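Local structure of hypothetical protein PH1109 (Pyrococcus horikoshii, 2D59) at residues T20-I25 against G101-W106; K66-P69 against D73-D76; E92-A97 against R114-K119. The protein is of unknown function but belongs to the CoA-binding domain family and has a Rossmann-like fold built round a five-stranded parallel sheet. One frame throughout, in Å; residues are numbered along the deposited sequence.

Contact 1: residues T20-I25 against G101-W106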
# COMPACT_ATOMS: atom_id res chain seq x y z
N THR A 20 5.97 11.45 1.84
CA THR A 20 6.98 12.29 1.22
C THR A 20 8.28 11.55 0.92
O THR A 20 8.84 11.70 -0.16
CB THR A 20 7.29 13.51 2.11
OG1 THR A 20 6.09 14.28 2.31
CG2 THR A 20 8.35 14.39 1.47
N ARG A 21 8.73 10.74 1.87
CA ARG A 21 9.98 10.02 1.70
C ARG A 21 9.92 8.74 0.88
O ARG A 21 10.89 8.39 0.20
CB ARG A 21 10.59 9.72 3.07
CG ARG A 21 10.91 10.97 3.87
CD ARG A 21 11.89 11.88 3.12
NE ARG A 21 12.23 13.08 3.88
CZ ARG A 21 11.36 14.02 4.23
NH1 ARG A 21 10.09 13.91 3.89
NH2 ARG A 21 11.78 15.08 4.92
N TYR A 22 8.79 8.04 0.92
CA TYR A 22 8.66 6.79 0.17
C TYR A 22 7.78 6.95 -1.07
O TYR A 22 6.58 7.20 -0.97
CB TYR A 22 8.10 5.70 1.08
CG TYR A 22 8.93 5.46 2.32
CD1 TYR A 22 10.26 5.06 2.22
CD2 TYR A 22 8.39 5.65 3.59
CE1 TYR A 22 11.04 4.86 3.36
CE2 TYR A 22 9.16 5.44 4.74
CZ TYR A 22 10.49 5.05 4.61
OH TYR A 22 11.25 4.85 5.74
N LYS A 23 8.41 6.81 -2.24
CA LYS A 23 7.71 6.93 -3.51
C LYS A 23 7.56 5.59 -4.23
O LYS A 23 6.86 5.51 -5.23
CB LYS A 23 8.45 7.91 -4.43
CG LYS A 23 8.61 9.31 -3.85
CD LYS A 23 7.26 9.94 -3.55
CE LYS A 23 7.43 11.34 -2.98
NZ LYS A 23 6.12 11.97 -2.65
N LYS A 24 8.22 4.56 -3.72
CA LYS A 24 8.17 3.23 -4.32
C LYS A 24 7.05 2.42 -3.67
O LYS A 24 7.21 1.88 -2.57
CB LYS A 24 9.51 2.50 -4.13
CG LYS A 24 10.72 3.34 -4.48
CD LYS A 24 10.80 3.65 -5.96
CE LYS A 24 11.14 2.42 -6.78
NZ LYS A 24 11.32 2.75 -8.22
N ILE A 25 5.91 2.34 -4.36
CA ILE A 25 4.75 1.64 -3.83
C ILE A 25 4.37 0.36 -4.55
O ILE A 25 4.25 0.33 -5.78
CB ILE A 25 3.47 2.53 -3.86
CG1 ILE A 25 3.79 3.95 -3.41
CG2 ILE A 25 2.39 1.92 -2.97
CD1 ILE A 25 4.31 4.80 -4.52
N GLY A 101 11.90 -6.51 1.91
CA GLY A 101 12.61 -5.47 2.64
C GLY A 101 11.88 -4.14 2.64
O GLY A 101 12.51 -3.08 2.73
N ALA A 102 10.56 -4.19 2.54
CA ALA A 102 9.75 -2.97 2.54
C ALA A 102 9.97 -2.21 3.84
O ALA A 102 10.45 -2.78 4.82
CB ALA A 102 8.28 -3.33 2.37
N LYS A 103 9.62 -0.93 3.84
CA LYS A 103 9.78 -0.09 5.02
C LYS A 103 8.45 0.17 5.71
O LYS A 103 8.40 0.43 6.92
CB LYS A 103 10.39 1.26 4.63
CG LYS A 103 11.77 1.18 4.01
CD LYS A 103 12.82 0.76 5.02
CE LYS A 103 14.21 0.81 4.42
NZ LYS A 103 15.26 0.40 5.40
N VAL A 104 7.37 0.10 4.94
CA VAL A 104 6.04 0.37 5.47
C VAL A 104 4.98 -0.58 4.93
O VAL A 104 5.00 -0.95 3.76
CB VAL A 104 5.59 1.81 5.11
CG1 VAL A 104 4.18 2.08 5.62
CG2 VAL A 104 6.56 2.82 5.70
N VAL A 105 4.06 -0.99 5.80
CA VAL A 105 2.94 -1.83 5.41
C VAL A 105 1.75 -0.92 5.64
O VAL A 105 1.55 -0.41 6.74
CB VAL A 105 2.81 -3.09 6.28
CG1 VAL A 105 1.60 -3.91 5.82
CG2 VAL A 105 4.07 -3.93 6.19
N TRP A 106 0.97 -0.69 4.59
CA TRP A 106 -0.18 0.20 4.69
C TRP A 106 -1.48 -0.57 4.49
O TRP A 106 -1.78 -1.01 3.38
CB TRP A 106 -0.04 1.31 3.64
CG TRP A 106 -1.05 2.41 3.77
CD1 TRP A 106 -2.41 2.28 3.76
CD2 TRP A 106 -0.78 3.81 3.90
NE1 TRP A 106 -3.01 3.51 3.87
CE2 TRP A 106 -2.03 4.47 3.95
CE3 TRP A 106 0.39 4.58 3.96
CZ2 TRP A 106 -2.14 5.86 4.08
CZ3 TRP A 106 0.28 5.97 4.08
CH2 TRP A 106 -0.98 6.59 4.14

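Contact 2: residues K66-P69 against D73-D76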
# COMPACT_ATOMS: atom_id res chain seq x y z
N LYS A 66 2.94 -2.73 -15.49
CA LYS A 66 3.06 -4.18 -15.46
C LYS A 66 2.62 -4.65 -14.08
O LYS A 66 3.10 -4.15 -13.06
CB LYS A 66 4.49 -4.63 -15.72
CG LYS A 66 4.66 -6.14 -15.69
CD LYS A 66 6.08 -6.56 -16.02
CE LYS A 66 6.22 -8.07 -15.99
NZ LYS A 66 7.60 -8.50 -16.35
N CYS A 67 1.72 -5.63 -14.04
CA CYS A 67 1.21 -6.15 -12.77
C CYS A 67 1.84 -7.50 -12.43
O CYS A 67 1.83 -8.42 -13.24
CB CYS A 67 -0.31 -6.28 -12.85
SG CYS A 67 -1.11 -6.60 -11.27
N TYR A 68 2.39 -7.60 -11.22
CA TYR A 68 3.05 -8.83 -10.77
C TYR A 68 2.16 -9.69 -9.87
O TYR A 68 1.30 -9.18 -9.15
CB TYR A 68 4.35 -8.49 -10.04
CG TYR A 68 5.31 -7.66 -10.87
CD1 TYR A 68 5.10 -6.29 -11.06
CD2 TYR A 68 6.41 -8.24 -11.48
CE1 TYR A 68 5.96 -5.53 -11.84
CE2 TYR A 68 7.28 -7.49 -12.27
CZ TYR A 68 7.05 -6.14 -12.44
OH TYR A 68 7.92 -5.40 -13.22
N PRO A 69 2.35 -11.02 -9.91
CA PRO A 69 1.54 -11.93 -9.09
C PRO A 69 1.96 -11.91 -7.62
O PRO A 69 1.20 -12.34 -6.75
CB PRO A 69 1.78 -13.29 -9.75
CG PRO A 69 3.19 -13.17 -10.22
CD PRO A 69 3.23 -11.78 -10.82
N ASP A 73 8.21 -10.54 -6.85
CA ASP A 73 8.48 -10.60 -8.28
C ASP A 73 8.86 -9.24 -8.86
O ASP A 73 9.43 -9.16 -9.95
CB ASP A 73 7.27 -11.15 -9.04
CG ASP A 73 6.96 -12.58 -8.68
OD1 ASP A 73 7.90 -13.40 -8.66
OD2 ASP A 73 5.78 -12.90 -8.44
N ILE A 74 8.54 -8.18 -8.13
CA ILE A 74 8.86 -6.83 -8.58
C ILE A 74 10.38 -6.63 -8.59
O ILE A 74 11.04 -6.83 -7.58
CB ILE A 74 8.22 -5.78 -7.65
CG1 ILE A 74 6.71 -5.94 -7.68
CG2 ILE A 74 8.62 -4.38 -8.10
CD1 ILE A 74 5.98 -5.11 -6.63
N PRO A 75 10.94 -6.25 -9.75
CA PRO A 75 12.38 -6.02 -9.90
C PRO A 75 12.92 -4.86 -9.06
O PRO A 75 13.95 -4.99 -8.40
CB PRO A 75 12.53 -5.74 -11.40
CG PRO A 75 11.35 -6.42 -12.01
CD PRO A 75 10.25 -6.11 -11.04
N ASP A 76 12.21 -3.74 -9.09
CA ASP A 76 12.62 -2.54 -8.36
C ASP A 76 12.39 -2.63 -6.86
O ASP A 76 11.60 -3.44 -6.39
CB ASP A 76 11.90 -1.32 -8.93
CG ASP A 76 12.25 -1.07 -10.39
OD1 ASP A 76 11.68 -0.15 -11.00
OD2 ASP A 76 13.11 -1.81 -10.92

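Contact 3: residues E92-A97 against R114-K119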
# COMPACT_ATOMS: atom_id res chain seq x y z
N GLU A 92 -0.05 -13.33 3.85
CA GLU A 92 0.82 -13.77 2.76
C GLU A 92 1.61 -12.60 2.18
O GLU A 92 2.81 -12.71 1.96
CB GLU A 92 -0.02 -14.44 1.66
CG GLU A 92 -0.96 -13.51 0.93
CD GLU A 92 -1.92 -14.23 0.01
OE1 GLU A 92 -1.45 -14.99 -0.86
OE2 GLU A 92 -3.15 -14.04 0.16
N TYR A 93 0.94 -11.47 1.97
CA TYR A 93 1.60 -10.30 1.41
C TYR A 93 2.53 -9.60 2.40
O TYR A 93 3.48 -8.94 1.99
CB TYR A 93 0.55 -9.33 0.86
CG TYR A 93 -0.13 -9.87 -0.37
CD1 TYR A 93 -1.47 -10.27 -0.33
CD2 TYR A 93 0.57 -10.03 -1.57
CE1 TYR A 93 -2.08 -10.81 -1.46
CE2 TYR A 93 -0.03 -10.57 -2.69
CZ TYR A 93 -1.36 -10.97 -2.63
OH TYR A 93 -1.96 -11.51 -3.74
N VAL A 94 2.24 -9.73 3.69
CA VAL A 94 3.10 -9.12 4.70
C VAL A 94 4.42 -9.89 4.70
O VAL A 94 5.49 -9.30 4.78
CB VAL A 94 2.47 -9.19 6.10
CG1 VAL A 94 3.50 -8.80 7.16
CG2 VAL A 94 1.28 -8.26 6.17
N GLU A 95 4.32 -11.21 4.63
CA GLU A 95 5.50 -12.06 4.60
C GLU A 95 6.35 -11.70 3.39
O GLU A 95 7.58 -11.69 3.45
CB GLU A 95 5.08 -13.54 4.55
CG GLU A 95 4.37 -14.00 5.81
CD GLU A 95 3.84 -15.42 5.72
OE1 GLU A 95 3.34 -15.93 6.74
OE2 GLU A 95 3.94 -16.02 4.63
N GLN A 96 5.68 -11.40 2.28
CA GLN A 96 6.36 -11.00 1.05
C GLN A 96 7.03 -9.65 1.26
O GLN A 96 8.19 -9.47 0.90
CB GLN A 96 5.36 -10.90 -0.10
CG GLN A 96 4.95 -12.22 -0.71
CD GLN A 96 3.88 -12.06 -1.77
OE1 GLN A 96 3.83 -11.05 -2.47
NE2 GLN A 96 3.01 -13.05 -1.89
N ALA A 97 6.29 -8.71 1.84
CA ALA A 97 6.82 -7.38 2.10
C ALA A 97 8.07 -7.49 2.98
O ALA A 97 9.03 -6.75 2.80
CB ALA A 97 5.77 -6.52 2.80
N ARG A 114 -4.70 -8.27 12.74
CA ARG A 114 -3.70 -8.08 13.78
C ARG A 114 -2.52 -9.04 13.73
O ARG A 114 -1.40 -8.67 14.07
CB ARG A 114 -4.34 -8.14 15.18
CG ARG A 114 -4.87 -9.49 15.60
CD ARG A 114 -5.25 -9.46 17.08
NE ARG A 114 -4.09 -9.25 17.93
CZ ARG A 114 -3.16 -10.18 18.18
NH1 ARG A 114 -2.13 -9.91 18.96
NH2 ARG A 114 -3.28 -11.38 17.64
N GLU A 115 -2.75 -10.27 13.29
CA GLU A 115 -1.67 -11.25 13.21
C GLU A 115 -0.65 -10.84 12.14
O GLU A 115 0.56 -10.89 12.38
CB GLU A 115 -2.24 -12.64 12.89
CG GLU A 115 -3.09 -13.21 14.02
CD GLU A 115 -2.25 -13.67 15.20
OE1 GLU A 115 -1.58 -14.71 15.09
OE2 GLU A 115 -2.26 -12.98 16.24
N ALA A 116 -1.14 -10.44 10.98
CA ALA A 116 -0.27 -10.02 9.89
C ALA A 116 0.49 -8.75 10.28
O ALA A 116 1.67 -8.59 9.98
CB ALA A 116 -1.09 -9.77 8.63
N SER A 117 -0.21 -7.83 10.95
CA SER A 117 0.39 -6.58 11.38
C SER A 117 1.47 -6.84 12.42
O SER A 117 2.53 -6.20 12.41
CB SER A 117 -0.68 -5.66 11.98
OG SER A 117 -0.10 -4.46 12.46
N LYS A 118 1.21 -7.77 13.33
CA LYS A 118 2.16 -8.11 14.38
C LYS A 118 3.47 -8.62 13.78
O LYS A 118 4.55 -8.20 14.19
CB LYS A 118 1.57 -9.16 15.31
CG LYS A 118 2.49 -9.55 16.46
CD LYS A 118 1.81 -10.55 17.38
CE LYS A 118 2.72 -10.94 18.54
NZ LYS A 118 2.05 -11.89 19.48
N LYS A 119 3.37 -9.52 12.81
CA LYS A 119 4.56 -10.06 12.18
C LYS A 119 5.34 -8.94 11.50
O LYS A 119 6.56 -8.87 11.61
CB LYS A 119 4.17 -11.13 11.15
CG LYS A 119 5.36 -11.81 10.47
CD LYS A 119 4.91 -12.98 9.61
CE LYS A 119 4.29 -14.08 10.45
NZ LYS A 119 3.85 -15.23 9.61

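Contact 1: residues T20-I25 against G101-W106
Y22 packs its ring obliquely against the side chains of K103 and V104 at the start of two inner strands of the parallel sheet of a Rossmann-like fold. Y22 is the first residue beyond helix 12-21, just before strand 24-28, and V104 opens strand 104-107. These strands are not neighbours: strand 80-83 runs between them, so the tyrosine reaches across its start, touching E79 and V80 on the way.

The tight part is the inner one. V104 is buried, and its CG2 methyl packs 3.8 Å from Y22 CE2. With CG1 anti to the backbone N (chi1 178°), the valine leaves CG2 as the branch that meets the tyrosine. Behind it, V104 also packs on I126 and V128 of strand 126-129, which makes it a link between the ring and the outer strand of the sheet.

The other side is looser and open to solvent. K103 is exposed and lends only the root of its chain, CB and CG. CB makes an off-centre CH-pi contact, 4.2 Å from the centroid of the Y22 ring and 30° off the ring normal. The lysine chain bends at chi2 (-69°), and its ammonium end leads away from the tyrosine. The two side chains cross at about a right angle, and K103 CG sits 3.8 Å from Y22 CE1. No hydrogen bond joins the two segments; hydrocarbon packing does all the work, and the area involved is small. At the outer end of the ring, the phenolic oxygen Y22 OH lies 3.9 Å from K103 CB.

Contact 2: residues K66-P69 against D73-D76
Y68 turns CG, and I74 turns CG1, anti to its own carbonyl carbon, chi1 -56° for the tyrosine and -61° for the isoleucine, and this brings I74 CG1 over one face of the tyrosine ring. CG1 stands 3.8 Å from Y68 CD1, and the two side chains cross at about a right angle. The backbone takes part as well: I74 CA sits over the centre of the same ring, 4.1 Å from its centroid and only 12° off the normal, a well-aligned CH-pi contact.

The residues before and after I74 meet the ring obliquely. The carbonyl oxygen of D73 comes to 3.5 Å from Y68 CD2, and farther out along the ring P75 CD lies 3.5 Å from CZ and 3.3 Å from OH of Y68. D73 thus lies at CD2, I74 over the face and P75 at the CE2, CZ and OH end. No hydrogen bond joins the two segments.

Both segments belong to the connection between strands 51-55 and 80-83 of the Rossmann-like sheet, which contains no helix; a small antiparallel hairpin, 61-62 with 65-66, leads into the loop described here. Backbone hydrogen bonds of Y68 with P54 and N56 tie one arm of that loop to strand 51-55 and its end. From the other arm, I74 is buried against Y53, V55 and A26, so the isoleucine has the tyrosine on one flank and the sheet on another, while K100 NZ gives hydrogen bonds to the carbonyl oxygens of I74 and D76.

P69 and D73 meet nearer the surface, both exposed, their side chains crossing at about a right angle. The carboxylate oxygen D73 OD2 rests at the CG corner of the proline, 3.2 Å from P69 CG and 3.7 Å from P69 CD.

Contact 3: residues E92-A97 against R114-K119
The carboxylate of E95 is the flat group here, and K119 NZ approaches its OE1 from the anti side, 19° out of the carboxylate plane. The resulting salt bridge is also a hydrogen bond, with K119 NZ donating to E95 OE1 over 3.0 Å. The glutamate is extended beyond CG, whereas the lysine bends at chi3 (-64°), which carries its ammonium group over to the acid. Below the charges the hydrocarbon parts also come near each other, E95 CG lying 4.0 Å from K119 CD. Both residues are partly exposed, so the ion pair probably feels some solvent screening.

Deeper down, V94 points at the neighbouring helix, and both its methyls meet A116. CG2 packs 3.7 Å from the methyl CB of A116, while CG1 comes closest to the carbonyl oxygen, 3.4 Å from A116 O. Consistent with the small alanine side chain, the CA atoms of V94 and A116 are 6.3 Å apart. T90 and M91, a turn earlier on helix 87-100, extend the interface by touching A116 and K119.

Helix 87-100 joins strand 80-83 to strand 104-107, and helix 114-122 joins 104-107 to 126-129. Such side-by-side helices are characteristic of successive beta-alpha-beta crossovers in the second half of a Rossmann-like fold.

Overall arrangement
All three contacts belong to one Rossmann-like domain. Contact 1 bridges the starts of strands 24-28 and 104-107 in the parallel sheet, and contact 2, about 15 Å from it between centres, is nested inside the chain loop that contact 1 closes; the two touch where K24 NZ packs 4.0 Å from D76 OD1. Contact 3, also about 15 Å from contact 1, alternates with it along the chain: helix 87-100 runs into strand 104-107, which runs into helix 114-122, and A102 N probably hydrogen-bonds A97 O at 3.0 Å. Contacts 2 and 3 come in series, centres about 19 Å apart, without touching. Together they join sheet, connecting loop and helical layer.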